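Long-range contacts in amyloid-like protein 1 (PDB 3PMR), which probably acts in cell adhesion and heparin binding, its E2 domain dimerising in a mode shared with the amyloid precursor protein: residues 37-41 and 84-88; 110-115 and 132-136; 136-140 and 179-183. One frame throughout, in Å; residues are numbered along the deposited sequence.

Along the chain the three contacts follow one another through the all-helical E2 domain. Interaction 1 pairs helix 26-56 with the long helix 64-119. Interaction 2 pairs the C-terminal part of that same helix with helix 126-157, and interaction 3 joins helix 126-157 to helix 159-187. The centre of interaction 1 lies 41 Å from that of interaction 2 and 40 Å from that of interaction 3, on the opposite side of the chain's centre. Interactions 2 and 3 are only 8 Å apart between centres, share Y136, and touch where F115 and L133 meet S183. Helix 64-119 thus spans two coiled-coil halves; at interaction 1 the first half meets helix 126-157 of the second subunit.

Interaction 1 (37-41 and 84-88); sequences LEERR and QVSGE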
loop_
_atom_site.group_PDB
_atom_site.type_symbol
_atom_site.label_atom_id
_atom_site.label_comp_id
_atom_site.label_asym_id
_atom_site.label_seq_id
_atom_site.Cartn_x
_atom_site.Cartn_y
_atom_site.Cartn_z
ATOM N N LEU B 37 -7.988 -2.197 -11.701
ATOM C CA LEU B 37 -9.183 -2.545 -10.937
ATOM C C LEU B 37 -9.693 -1.390 -10.085
ATOM O O LEU B 37 -10.898 -1.281 -9.838
ATOM C CB LEU B 37 -8.910 -3.755 -10.045
ATOM C CG LEU B 37 -8.674 -5.075 -10.789
ATOM C CD1 LEU B 37 -8.440 -6.193 -9.779
ATOM C CD2 LEU B 37 -9.876 -5.394 -11.663
ATOM N N GLU B 38 -8.776 -0.540 -9.628
ATOM C CA GLU B 38 -9.129 0.624 -8.821
ATOM C C GLU B 38 -10.005 1.542 -9.670
ATOM O O GLU B 38 -11.070 1.992 -9.243
ATOM C CB GLU B 38 -7.856 1.376 -8.406
ATOM C CG GLU B 38 -8.106 2.691 -7.669
ATOM C CD GLU B 38 -6.818 3.433 -7.332
ATOM O OE1 GLU B 38 -6.006 2.884 -6.558
ATOM O OE2 GLU B 38 -6.614 4.557 -7.840
ATOM N N GLU B 39 -9.524 1.808 -10.878
ATOM C CA GLU B 39 -10.197 2.669 -11.847
ATOM C C GLU B 39 -11.533 2.103 -12.304
ATOM O O GLU B 39 -12.526 2.827 -12.423
ATOM C CB GLU B 39 -9.296 2.873 -13.071
ATOM C CG GLU B 39 -8.063 3.719 -12.805
ATOM C CD GLU B 39 -7.084 3.716 -13.968
ATOM O OE1 GLU B 39 -6.169 4.569 -13.978
ATOM O OE2 GLU B 39 -7.225 2.856 -14.866
ATOM N N ARG B 40 -11.553 0.805 -12.570
ATOM C CA ARG B 40 -12.769 0.142 -13.018
ATOM C C ARG B 40 -13.861 0.256 -11.951
ATOM O O ARG B 40 -15.011 0.577 -12.240
ATOM C CB ARG B 40 -12.464 -1.331 -13.309
ATOM C CG ARG B 40 -13.643 -2.137 -13.839
ATOM C CD ARG B 40 -13.243 -3.593 -14.057
ATOM N NE ARG B 40 -12.182 -3.721 -15.052
ATOM C CZ ARG B 40 -11.549 -4.861 -15.325
ATOM N NH1 ARG B 40 -11.870 -5.975 -14.672
ATOM N NH2 ARG B 40 -10.594 -4.889 -16.249
ATOM N N ARG B 41 -13.487 0.003 -10.703
ATOM C CA ARG B 41 -14.441 0.061 -9.613
ATOM C C ARG B 41 -14.890 1.489 -9.302
ATOM O O ARG B 41 -16.050 1.717 -8.955
ATOM C CB ARG B 41 -13.851 -0.616 -8.373
ATOM C CG ARG B 41 -13.546 -2.106 -8.592
ATOM C CD ARG B 41 -14.783 -2.869 -9.088
ATOM N NE ARG B 41 -14.559 -4.313 -9.119
ATOM C CZ ARG B 41 -15.530 -5.220 -9.164
ATOM N NH1 ARG B 41 -16.801 -4.836 -9.187
ATOM N NH2 ARG B 41 -15.229 -6.513 -9.170
ATOM N N GLN B 84 -17.861 -7.519 -4.151
ATOM C CA GLN B 84 -17.069 -7.827 -5.329
ATOM C C GLN B 84 -15.710 -7.139 -5.285
ATOM O O GLN B 84 -14.714 -7.715 -5.712
ATOM C CB GLN B 84 -17.805 -7.395 -6.597
ATOM C CG GLN B 84 -19.017 -8.246 -6.920
ATOM C CD GLN B 84 -19.665 -7.840 -8.222
ATOM O OE1 GLN B 84 -19.110 -7.041 -8.982
ATOM N NE2 GLN B 84 -20.841 -8.395 -8.499
ATOM N N VAL B 85 -15.671 -5.902 -4.792
ATOM C CA VAL B 85 -14.412 -5.149 -4.708
ATOM C C VAL B 85 -13.461 -5.862 -3.737
ATOM O O VAL B 85 -12.289 -6.082 -4.025
ATOM C CB VAL B 85 -14.648 -3.696 -4.200
ATOM C CG1 VAL B 85 -13.304 -2.997 -3.978
ATOM C CG2 VAL B 85 -15.501 -2.911 -5.214
ATOM N N SER B 86 -14.002 -6.198 -2.579
ATOM C CA SER B 86 -13.282 -6.881 -1.513
ATOM C C SER B 86 -12.794 -8.281 -1.951
ATOM O O SER B 86 -11.647 -8.641 -1.732
ATOM C CB SER B 86 -14.227 -6.980 -0.311
ATOM O OG SER B 86 -13.654 -7.707 0.748
ATOM N N GLY B 87 -13.678 -9.059 -2.572
ATOM C CA GLY B 87 -13.317 -10.398 -3.015
ATOM C C GLY B 87 -12.218 -10.367 -4.057
ATOM O O GLY B 87 -11.340 -11.234 -4.096
ATOM N N GLU B 88 -12.290 -9.348 -4.903
ATOM C CA GLU B 88 -11.331 -9.118 -5.970
ATOM C C GLU B 88 -9.946 -8.734 -5.423
ATOM O O GLU B 88 -8.924 -9.242 -5.888
ATOM C CB GLU B 88 -11.883 -8.015 -6.868
ATOM C CG GLU B 88 -11.068 -7.623 -8.071
ATOM C CD GLU B 88 -11.827 -6.608 -8.931
ATOM O OE1 GLU B 88 -12.195 -5.531 -8.406
ATOM O OE2 GLU B 88 -12.066 -6.894 -10.125
HETATM O O HOH W 1 -13.455 -6.246 -12.292
#
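R41 carries most of the polar contact between these two helical segments, and each of its guanidinium nitrogens finds an acceptor. NE of R41 donates to OE1 of E88 at 2.8 Å, the core of a salt bridge, while R41 NH2 makes a weak hydrogen bond of 3.3 Å to E88 OE2. R41 NH1 gives a nearly straight bond of 3.2 Å to Q84 OE1, and the same nitrogen is also hydrogen-bonded to Q44, farther along its own helix. E88 therefore uses both carboxylate oxygens. E88 OE2 accepts in addition from water 1 at 2.7 Å, and that water takes a hydrogen bond of 2.9 Å from R40 NH1, so a second arginine reaches the carboxylate through solvent.

The segments run antiparallel, with axes 11.5 Å apart at 173°, in the two-stranded coiled coil that forms the N-terminal half of the E2 domain. At this spacing long side chains must bridge the gap. The guanidinium of R41 lays one face over the Q84-V85 backbone, and R41 CD packs on V85 CG2 at 3.9 Å. L37 also points across, its CD2 lying 3.1 Å from E88 OE2, a tight approach. The second subunit closes over this region: its Q152 packs on E38, R41 and V85, and its R149 forms a salt bridge with E38.

Interaction 2 (110-115 and 132-136); sequences AALEGF and ALRRY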
loop_
_atom_site.group_PDB
_atom_site.type_symbol
_atom_site.label_atom_id
_atom_site.label_comp_id
_atom_site.label_asym_id
_atom_site.label_seq_id
_atom_site.Cartn_x
_atom_site.Cartn_y
_atom_site.Cartn_z
ATOM N N ALA B 110 18.168 -22.332 -6.006
ATOM C CA ALA B 110 19.138 -22.181 -7.082
ATOM C C ALA B 110 20.509 -21.823 -6.495
ATOM O O ALA B 110 21.537 -22.342 -6.931
ATOM C CB ALA B 110 18.691 -21.090 -8.045
ATOM N N ALA B 111 20.519 -20.938 -5.505
ATOM C CA ALA B 111 21.762 -20.506 -4.877
ATOM C C ALA B 111 22.430 -21.635 -4.081
ATOM O O ALA B 111 23.660 -21.681 -3.988
ATOM C CB ALA B 111 21.501 -19.300 -3.976
ATOM N N LEU B 112 21.628 -22.535 -3.508
ATOM C CA LEU B 112 22.172 -23.662 -2.753
ATOM C C LEU B 112 22.897 -24.584 -3.721
ATOM O O LEU B 112 24.013 -25.033 -3.454
ATOM C CB LEU B 112 21.062 -24.451 -2.038
ATOM C CG LEU B 112 21.516 -25.729 -1.308
ATOM C CD1 LEU B 112 22.572 -25.390 -0.270
ATOM C CD2 LEU B 112 20.329 -26.397 -0.635
ATOM N N GLU B 113 22.248 -24.870 -4.845
ATOM C CA GLU B 113 22.828 -25.721 -5.868
ATOM C C GLU B 113 24.174 -25.135 -6.332
ATOM O O GLU B 113 25.157 -25.851 -6.433
ATOM C CB GLU B 113 21.867 -25.845 -7.056
ATOM C CG GLU B 113 22.361 -26.774 -8.154
ATOM C CD GLU B 113 21.399 -26.877 -9.335
ATOM O OE1 GLU B 113 21.211 -25.874 -10.060
ATOM O OE2 GLU B 113 20.830 -27.970 -9.536
ATOM N N GLY B 114 24.212 -23.833 -6.603
ATOM C CA GLY B 114 25.452 -23.202 -7.038
ATOM C C GLY B 114 26.565 -23.275 -5.995
ATOM O O GLY B 114 27.726 -23.511 -6.321
ATOM N N PHE B 115 26.210 -23.075 -4.732
ATOM C CA PHE B 115 27.184 -23.124 -3.645
ATOM C C PHE B 115 27.777 -24.525 -3.524
ATOM O O PHE B 115 28.966 -24.684 -3.242
ATOM C CB PHE B 115 26.509 -22.723 -2.335
ATOM C CG PHE B 115 27.331 -23.002 -1.107
ATOM C CD1 PHE B 115 28.561 -22.384 -0.919
ATOM C CD2 PHE B 115 26.849 -23.849 -0.111
ATOM C CE1 PHE B 115 29.296 -22.591 0.251
ATOM C CE2 PHE B 115 27.576 -24.062 1.061
ATOM C CZ PHE B 115 28.801 -23.435 1.240
ATOM N N ALA B 132 29.598 -17.873 -4.231
ATOM C CA ALA B 132 28.423 -18.733 -4.301
ATOM C C ALA B 132 27.741 -18.708 -2.930
ATOM O O ALA B 132 26.517 -18.719 -2.825
ATOM C CB ALA B 132 28.841 -20.148 -4.656
ATOM N N LEU B 133 28.542 -18.674 -1.876
ATOM C CA LEU B 133 27.998 -18.630 -0.535
ATOM C C LEU B 133 27.325 -17.278 -0.330
ATOM O O LEU B 133 26.217 -17.213 0.207
ATOM C CB LEU B 133 29.109 -18.831 0.508
ATOM C CG LEU B 133 28.688 -18.822 1.983
ATOM C CD1 LEU B 133 27.686 -19.959 2.252
ATOM C CD2 LEU B 133 29.919 -18.975 2.871
ATOM N N ARG B 134 27.982 -16.204 -0.769
ATOM C CA ARG B 134 27.423 -14.867 -0.611
ATOM C C ARG B 134 26.025 -14.803 -1.208
ATOM O O ARG B 134 25.111 -14.235 -0.621
ATOM C CB ARG B 134 28.299 -13.812 -1.286
ATOM C CG ARG B 134 27.649 -12.429 -1.309
ATOM C CD ARG B 134 28.539 -11.371 -1.957
ATOM N NE ARG B 134 27.959 -10.032 -1.842
ATOM C CZ ARG B 134 26.864 -9.625 -2.484
ATOM N NH1 ARG B 134 26.219 -10.450 -3.301
ATOM N NH2 ARG B 134 26.407 -8.392 -2.297
ATOM N N ARG B 135 25.867 -15.403 -2.380
ATOM C CA ARG B 135 24.592 -15.416 -3.062
ATOM C C ARG B 135 23.547 -16.198 -2.259
ATOM O O ARG B 135 22.384 -15.805 -2.203
ATOM C CB ARG B 135 24.780 -16.007 -4.459
ATOM C CG ARG B 135 23.512 -16.192 -5.263
ATOM C CD ARG B 135 23.835 -16.215 -6.747
ATOM N NE ARG B 135 22.774 -16.842 -7.523
ATOM C CZ ARG B 135 22.762 -18.128 -7.855
ATOM N NH1 ARG B 135 23.763 -18.918 -7.482
ATOM N NH2 ARG B 135 21.750 -18.630 -8.550
ATOM N N TYR B 136 23.960 -17.293 -1.630
ATOM C CA TYR B 136 23.034 -18.093 -0.829
ATOM C C TYR B 136 22.619 -17.321 0.426
ATOM O O TYR B 136 21.456 -17.342 0.821
ATOM C CB TYR B 136 23.680 -19.421 -0.429
ATOM C CG TYR B 136 22.791 -20.306 0.423
ATOM C CD1 TYR B 136 21.655 -20.923 -0.114
ATOM C CD2 TYR B 136 23.079 -20.519 1.770
ATOM C CE1 TYR B 136 20.833 -21.730 0.673
ATOM C CE2 TYR B 136 22.260 -21.322 2.567
ATOM C CZ TYR B 136 21.144 -21.924 2.012
ATOM O OH TYR B 136 20.344 -22.724 2.797
HETATM O O HOH W 2 25.385 -19.763 -4.854
#
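Small residues let two antiparallel helices come unusually close in this three-helix part of the E2 domain, its C-terminal coiled-coil half. The segment axes approach to 8.3 Å at a crossing angle of -160°, and CA atoms are 4.9 Å apart for A111 and Y136, 4.6 Å for F115 and A132. Each methyl is a shallow bump against the opposite backbone: A111 CB sits 3.7 Å from Y136 CA, and A132 CB 3.6 Å from F115 CA. The larger side chains fill the space flanking this line. L133 CD1 lies over one face of the F115 ring in a CH-pi contact, 3.9 Å from its centroid, and L112 CB meets Y136 CE1 at 3.8 Å. R135 lays a guanidinium face over A111 CA, in room that G114 leaves by lacking a side chain. No direct hydrogen bond crosses; instead water 2 donates to A111 O at 2.7 Å and to A132 O at 2.5 Å.

Interaction 3 (136-140 and 179-183); sequences YLRAE and RVNQS
Both segments are regular alpha-helix, with phi near -67° and psi near -38°, and they run antiparallel: the short axes lie 10.9 Å apart at closest approach and 172° from each other. In register, L137 lies level with V180, CA atoms 7.0 Å apart; both CA-to-CB bonds point sideways and the end of L137 swings nearer.

Polar contacts centre on E140 and R179. E140 folds back with chi1 and chi2 both m, and R179 (chi1 m, chi2 t, chi3 m) brings NE to E140 OE1 at 3.0 Å in a salt bridge, the acceptor lying near the guanidinium plane; R179 NH2 adds a weak hydrogen bond to the same OE1 at 3.3 Å. The main partner of R179 NH2 is E143, on the same helix as E140, with which it forms a salt bridge. Water 3 lies 2.8 Å from Y136 OH and donates to R179 O at 2.9 Å. S183, in the p rotamer, turns its OG back to V180 O of its own helix at 2.7 Å.

In van der Waals packing, Y136 (chi1 t, chi2 70°) reaches across so that its CE2 is 3.5 Å from S183 CB and its OH 3.5 Å from R179 CB. L137, m then t, sets CD2 4.0 Å from V180 CG1.

This is antiparallel coiled-coil packing between helices 126-157 and 159-187. From helix 64-119, R108 packs on Y136 and E140, L112 on Y136, and F115 on S183; L204 and L205 of helix 191-207 meet L137, and L205 also meets V180.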
loop_
_atom_site.group_PDB
_atom_site.type_symbol
_atom_site.label_atom_id
_atom_site.label_comp_id
_atom_site.label_asym_id
_atom_site.label_seq_id
_atom_site.Cartn_x
_atom_site.Cartn_y
_atom_site.Cartn_z
ATOM N N TYR B 136 23.960 -17.293 -1.630
ATOM C CA TYR B 136 23.034 -18.093 -0.829
ATOM C C TYR B 136 22.619 -17.321 0.426
ATOM O O TYR B 136 21.456 -17.342 0.821
ATOM C CB TYR B 136 23.680 -19.421 -0.429
ATOM C CG TYR B 136 22.791 -20.306 0.423
ATOM C CD1 TYR B 136 21.655 -20.923 -0.114
ATOM C CD2 TYR B 136 23.079 -20.519 1.770
ATOM C CE1 TYR B 136 20.833 -21.730 0.673
ATOM C CE2 TYR B 136 22.260 -21.322 2.567
ATOM C CZ TYR B 136 21.144 -21.924 2.012
ATOM O OH TYR B 136 20.344 -22.724 2.797
ATOM N N LEU B 137 23.575 -16.633 1.043
ATOM C CA LEU B 137 23.289 -15.861 2.248
ATOM C C LEU B 137 22.374 -14.691 1.914
ATOM O O LEU B 137 21.514 -14.322 2.707
ATOM C CB LEU B 137 24.591 -15.353 2.882
ATOM C CG LEU B 137 25.495 -16.467 3.413
ATOM C CD1 LEU B 137 26.740 -15.898 4.058
ATOM C CD2 LEU B 137 24.714 -17.271 4.430
ATOM N N ARG B 138 22.554 -14.105 0.735
ATOM C CA ARG B 138 21.700 -12.997 0.339
ATOM C C ARG B 138 20.292 -13.507 0.047
ATOM O O ARG B 138 19.314 -12.791 0.248
ATOM C CB ARG B 138 22.270 -12.275 -0.882
ATOM C CG ARG B 138 23.578 -11.568 -0.584
ATOM C CD ARG B 138 23.860 -10.448 -1.572
ATOM N NE ARG B 138 22.917 -10.442 -2.686
ATOM N N ALA B 139 20.190 -14.742 -0.431
ATOM C CA ALA B 139 18.881 -15.325 -0.702
ATOM C C ALA B 139 18.181 -15.510 0.655
ATOM O O ALA B 139 16.973 -15.303 0.775
ATOM C CB ALA B 139 19.039 -16.662 -1.399
ATOM N N GLU B 140 18.948 -15.898 1.675
ATOM C CA GLU B 140 18.379 -16.092 3.010
ATOM C C GLU B 140 18.031 -14.773 3.691
ATOM O O GLU B 140 17.049 -14.695 4.428
ATOM C CB GLU B 140 19.319 -16.926 3.887
ATOM C CG GLU B 140 19.190 -18.404 3.580
ATOM C CD GLU B 140 17.728 -18.854 3.551
ATOM O OE1 GLU B 140 17.294 -19.542 4.496
ATOM O OE2 GLU B 140 17.008 -18.507 2.583
ATOM N N ARG B 179 19.371 -22.969 8.372
ATOM C CA ARG B 179 19.867 -23.236 7.022
ATOM C C ARG B 179 21.234 -22.572 6.845
ATOM O O ARG B 179 22.136 -23.147 6.235
ATOM C CB ARG B 179 18.861 -22.770 5.966
ATOM C CG ARG B 179 17.790 -23.818 5.730
ATOM C CD ARG B 179 17.058 -23.603 4.424
ATOM N NE ARG B 179 16.292 -22.366 4.429
ATOM C CZ ARG B 179 14.965 -22.309 4.388
ATOM N NH1 ARG B 179 14.244 -23.422 4.338
ATOM N NH2 ARG B 179 14.360 -21.132 4.395
ATOM N N VAL B 180 21.391 -21.383 7.414
ATOM C CA VAL B 180 22.656 -20.671 7.356
ATOM C C VAL B 180 23.750 -21.497 8.061
ATOM O O VAL B 180 24.854 -21.650 7.533
ATOM C CB VAL B 180 22.547 -19.285 8.032
ATOM C CG1 VAL B 180 23.917 -18.611 8.080
ATOM C CG2 VAL B 180 21.542 -18.411 7.264
ATOM N N ASN B 181 23.446 -22.040 9.242
ATOM C CA ASN B 181 24.438 -22.842 9.955
ATOM C C ASN B 181 24.749 -24.124 9.203
ATOM O O ASN B 181 25.900 -24.564 9.168
ATOM C CB ASN B 181 23.969 -23.173 11.373
ATOM C CG ASN B 181 23.924 -21.949 12.264
ATOM O OD1 ASN B 181 24.761 -21.049 12.143
ATOM N ND2 ASN B 181 22.955 -21.911 13.172
ATOM N N GLN B 182 23.728 -24.726 8.605
ATOM C CA GLN B 182 23.926 -25.947 7.842
ATOM C C GLN B 182 24.845 -25.663 6.635
ATOM O O GLN B 182 25.698 -26.486 6.305
ATOM C CB GLN B 182 22.578 -26.514 7.365
ATOM C CG GLN B 182 21.825 -27.396 8.381
ATOM C CD GLN B 182 20.415 -27.794 7.900
ATOM O OE1 GLN B 182 20.068 -27.606 6.734
ATOM N NE2 GLN B 182 19.606 -28.352 8.805
ATOM N N SER B 183 24.690 -24.502 5.990
ATOM C CA SER B 183 25.530 -24.168 4.835
ATOM C C SER B 183 26.975 -23.971 5.270
ATOM O O SER B 183 27.895 -24.438 4.602
ATOM C CB SER B 183 25.038 -22.898 4.115
ATOM O OG SER B 183 25.302 -21.712 4.853
HETATM O O HOH W 3 21.721 -24.842 3.974
#